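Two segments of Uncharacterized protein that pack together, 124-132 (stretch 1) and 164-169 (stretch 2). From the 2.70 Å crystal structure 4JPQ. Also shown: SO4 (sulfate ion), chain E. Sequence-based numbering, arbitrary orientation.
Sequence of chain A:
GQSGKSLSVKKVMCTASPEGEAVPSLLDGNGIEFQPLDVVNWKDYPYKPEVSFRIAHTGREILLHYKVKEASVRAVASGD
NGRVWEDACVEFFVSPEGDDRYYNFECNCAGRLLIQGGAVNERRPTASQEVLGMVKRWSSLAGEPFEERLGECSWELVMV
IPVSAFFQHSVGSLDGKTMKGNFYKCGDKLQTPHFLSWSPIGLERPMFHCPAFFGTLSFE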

# COMPACT_ATOMS: atom_id res chain seq x y z
N ARG A 124 2.97 -11.13 14.30
CA ARG A 124 2.73 -9.72 14.04
C ARG A 124 1.23 -9.48 14.18
O ARG A 124 0.49 -9.80 13.25
CB ARG A 124 3.25 -9.35 12.66
CG ARG A 124 4.76 -9.51 12.55
CD ARG A 124 5.33 -9.05 11.22
NE ARG A 124 4.90 -7.70 10.86
CZ ARG A 124 3.89 -7.38 10.05
NH1 ARG A 124 3.13 -8.32 9.45
NH2 ARG A 124 3.62 -6.09 9.84
N PRO A 125 0.77 -8.94 15.33
CA PRO A 125 -0.68 -8.80 15.49
C PRO A 125 -1.36 -7.88 14.49
O PRO A 125 -0.74 -6.98 13.91
CB PRO A 125 -0.85 -8.28 16.92
CG PRO A 125 0.44 -7.65 17.24
CD PRO A 125 1.44 -8.54 16.58
N THR A 126 -2.64 -8.15 14.31
CA THR A 126 -3.50 -7.41 13.44
C THR A 126 -3.93 -6.14 14.21
O THR A 126 -3.97 -6.15 15.44
CB THR A 126 -4.68 -8.33 13.00
OG1 THR A 126 -5.08 -7.98 11.69
CG2 THR A 126 -5.88 -8.35 14.00
N ALA A 127 -4.24 -5.07 13.51
CA ALA A 127 -4.64 -3.80 14.15
C ALA A 127 -6.07 -3.82 14.71
O ALA A 127 -6.92 -4.59 14.25
CB ALA A 127 -4.50 -2.65 13.16
N SER A 128 -6.32 -2.95 15.68
CA SER A 128 -7.65 -2.81 16.27
C SER A 128 -8.59 -1.99 15.37
O SER A 128 -8.14 -1.31 14.45
CB SER A 128 -7.56 -2.13 17.65
OG SER A 128 -7.05 -0.81 17.54
N GLN A 129 -9.89 -2.07 15.67
CA GLN A 129 -10.95 -1.32 14.96
C GLN A 129 -10.66 0.18 14.99
O GLN A 129 -10.81 0.85 13.96
CB GLN A 129 -12.35 -1.58 15.58
CG GLN A 129 -12.96 -2.96 15.34
CD GLN A 129 -13.10 -3.33 13.86
OE1 GLN A 129 -13.21 -2.46 12.99
NE2 GLN A 129 -13.08 -4.62 13.57
N GLU A 130 -10.25 0.68 16.17
CA GLU A 130 -9.88 2.09 16.38
C GLU A 130 -8.79 2.51 15.36
O GLU A 130 -8.92 3.54 14.68
CB GLU A 130 -9.39 2.29 17.83
CG GLU A 130 -9.07 3.71 18.28
CD GLU A 130 -10.28 4.63 18.43
OE1 GLU A 130 -11.40 4.16 18.74
OE2 GLU A 130 -10.09 5.86 18.26
N VAL A 131 -7.76 1.67 15.22
CA VAL A 131 -6.63 1.91 14.31
C VAL A 131 -7.05 1.76 12.84
O VAL A 131 -6.62 2.54 11.99
CB VAL A 131 -5.42 1.00 14.64
CG1 VAL A 131 -4.28 1.20 13.64
CG2 VAL A 131 -4.92 1.26 16.06
N LEU A 132 -7.86 0.74 12.54
CA LEU A 132 -8.40 0.57 11.17
C LEU A 132 -9.24 1.79 10.79
O LEU A 132 -9.15 2.27 9.65
CB LEU A 132 -9.26 -0.69 11.07
CG LEU A 132 -8.48 -2.00 11.16
CD1 LEU A 132 -9.43 -3.14 11.55
CD2 LEU A 132 -7.74 -2.29 9.86
N SER A 164 -0.48 8.35 13.79
CA SER A 164 -1.01 7.55 14.91
C SER A 164 -1.35 6.11 14.55
O SER A 164 -1.40 5.26 15.44
CB SER A 164 -2.26 8.21 15.50
OG SER A 164 -3.25 8.40 14.50
N ALA A 165 -1.59 5.81 13.26
CA ALA A 165 -1.84 4.42 12.82
C ALA A 165 -0.62 3.50 12.94
O ALA A 165 -0.78 2.29 12.81
CB ALA A 165 -2.37 4.37 11.41
N PHE A 166 0.58 4.05 13.17
CA PHE A 166 1.74 3.22 13.49
C PHE A 166 1.57 2.84 14.97
O PHE A 166 2.28 3.32 15.86
CB PHE A 166 3.04 3.97 13.23
CG PHE A 166 3.27 4.30 11.77
CD1 PHE A 166 3.27 3.29 10.82
CD2 PHE A 166 3.58 5.59 11.37
CE1 PHE A 166 3.51 3.58 9.48
CE2 PHE A 166 3.84 5.88 10.04
CZ PHE A 166 3.80 4.88 9.09
N PHE A 167 0.63 1.92 15.19
CA PHE A 167 0.11 1.57 16.53
C PHE A 167 1.07 1.00 17.57
O PHE A 167 0.72 0.98 18.75
CB PHE A 167 -1.18 0.73 16.43
CG PHE A 167 -1.01 -0.67 15.88
CD1 PHE A 167 -1.02 -0.92 14.51
CD2 PHE A 167 -0.89 -1.75 16.74
CE1 PHE A 167 -0.88 -2.21 14.02
CE2 PHE A 167 -0.76 -3.05 16.26
CZ PHE A 167 -0.75 -3.28 14.89
N GLN A 168 2.23 0.53 17.12
CA GLN A 168 3.30 0.05 18.00
C GLN A 168 4.42 1.09 18.22
O GLN A 168 5.46 0.75 18.77
CB GLN A 168 3.90 -1.24 17.45
CG GLN A 168 2.92 -2.41 17.32
CD GLN A 168 3.56 -3.64 16.69
OE1 GLN A 168 4.48 -3.53 15.87
NE2 GLN A 168 3.07 -4.81 17.05
N HIS A 169 4.20 2.35 17.80
CA HIS A 169 5.18 3.45 17.95
C HIS A 169 4.54 4.77 18.37
O HIS A 169 3.32 4.91 18.32
CB HIS A 169 5.92 3.69 16.61
CG HIS A 169 6.77 2.54 16.17
ND1 HIS A 169 6.27 1.46 15.49
CD2 HIS A 169 8.10 2.31 16.31
CE1 HIS A 169 7.24 0.60 15.24
NE2 HIS A 169 8.36 1.10 15.73
S SO4 E . -10.40 -4.88 18.52
O1 SO4 E . -10.83 -6.14 17.84
O2 SO4 E . -11.36 -4.54 19.61
O3 SO4 E . -9.00 -5.06 19.02
O4 SO4 E . -10.48 -3.76 17.57

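Stretch 1 runs extended from R124 to S128 and then turns into a helix at Q129. S128 sits at the N-cap: its OG accepts a weak capping bond from V131 N at 3.5 Å. Q129 N, free at this helix start, donates to O4 of the sulfate ion at 2.6 Å. Stretch 2 leaves a 3-10 segment at A165 and folds into a type I turn from F166 to H169, closed by H169 N to F166 O at 2.9 Å. The backbones come nearest at V131 and A165, their CA atoms 5.6 Å apart, an approach that the small alanine side chain suits.

No hydrogen bond crosses; packing, mostly apolar, buries 264 Å² in all, F167 contributing most (84 Å²). F167, with chi1 at p, points toward stretch 1 and lays its ring along the extended segment. Buried A127 is small enough to let its backbone lie over the flat ring: A127 CA lies over one face, and A127 CB reaches F167 CE1 at 3.7 Å, while P125 O lies at the ring edge, 3.8 Å from F167 CZ. Both methyls of buried V131, in the t rotamer, reach F167: CG2 lies 3.8 Å from F167 CB and CG1 4.0 Å from F167 CD1. CG1 also lies 3.8 Å from A165 O and 4.3 Å from A165 CB. At the other end, the extended Q168 brings NE2 within 3.9 Å of P125 CG.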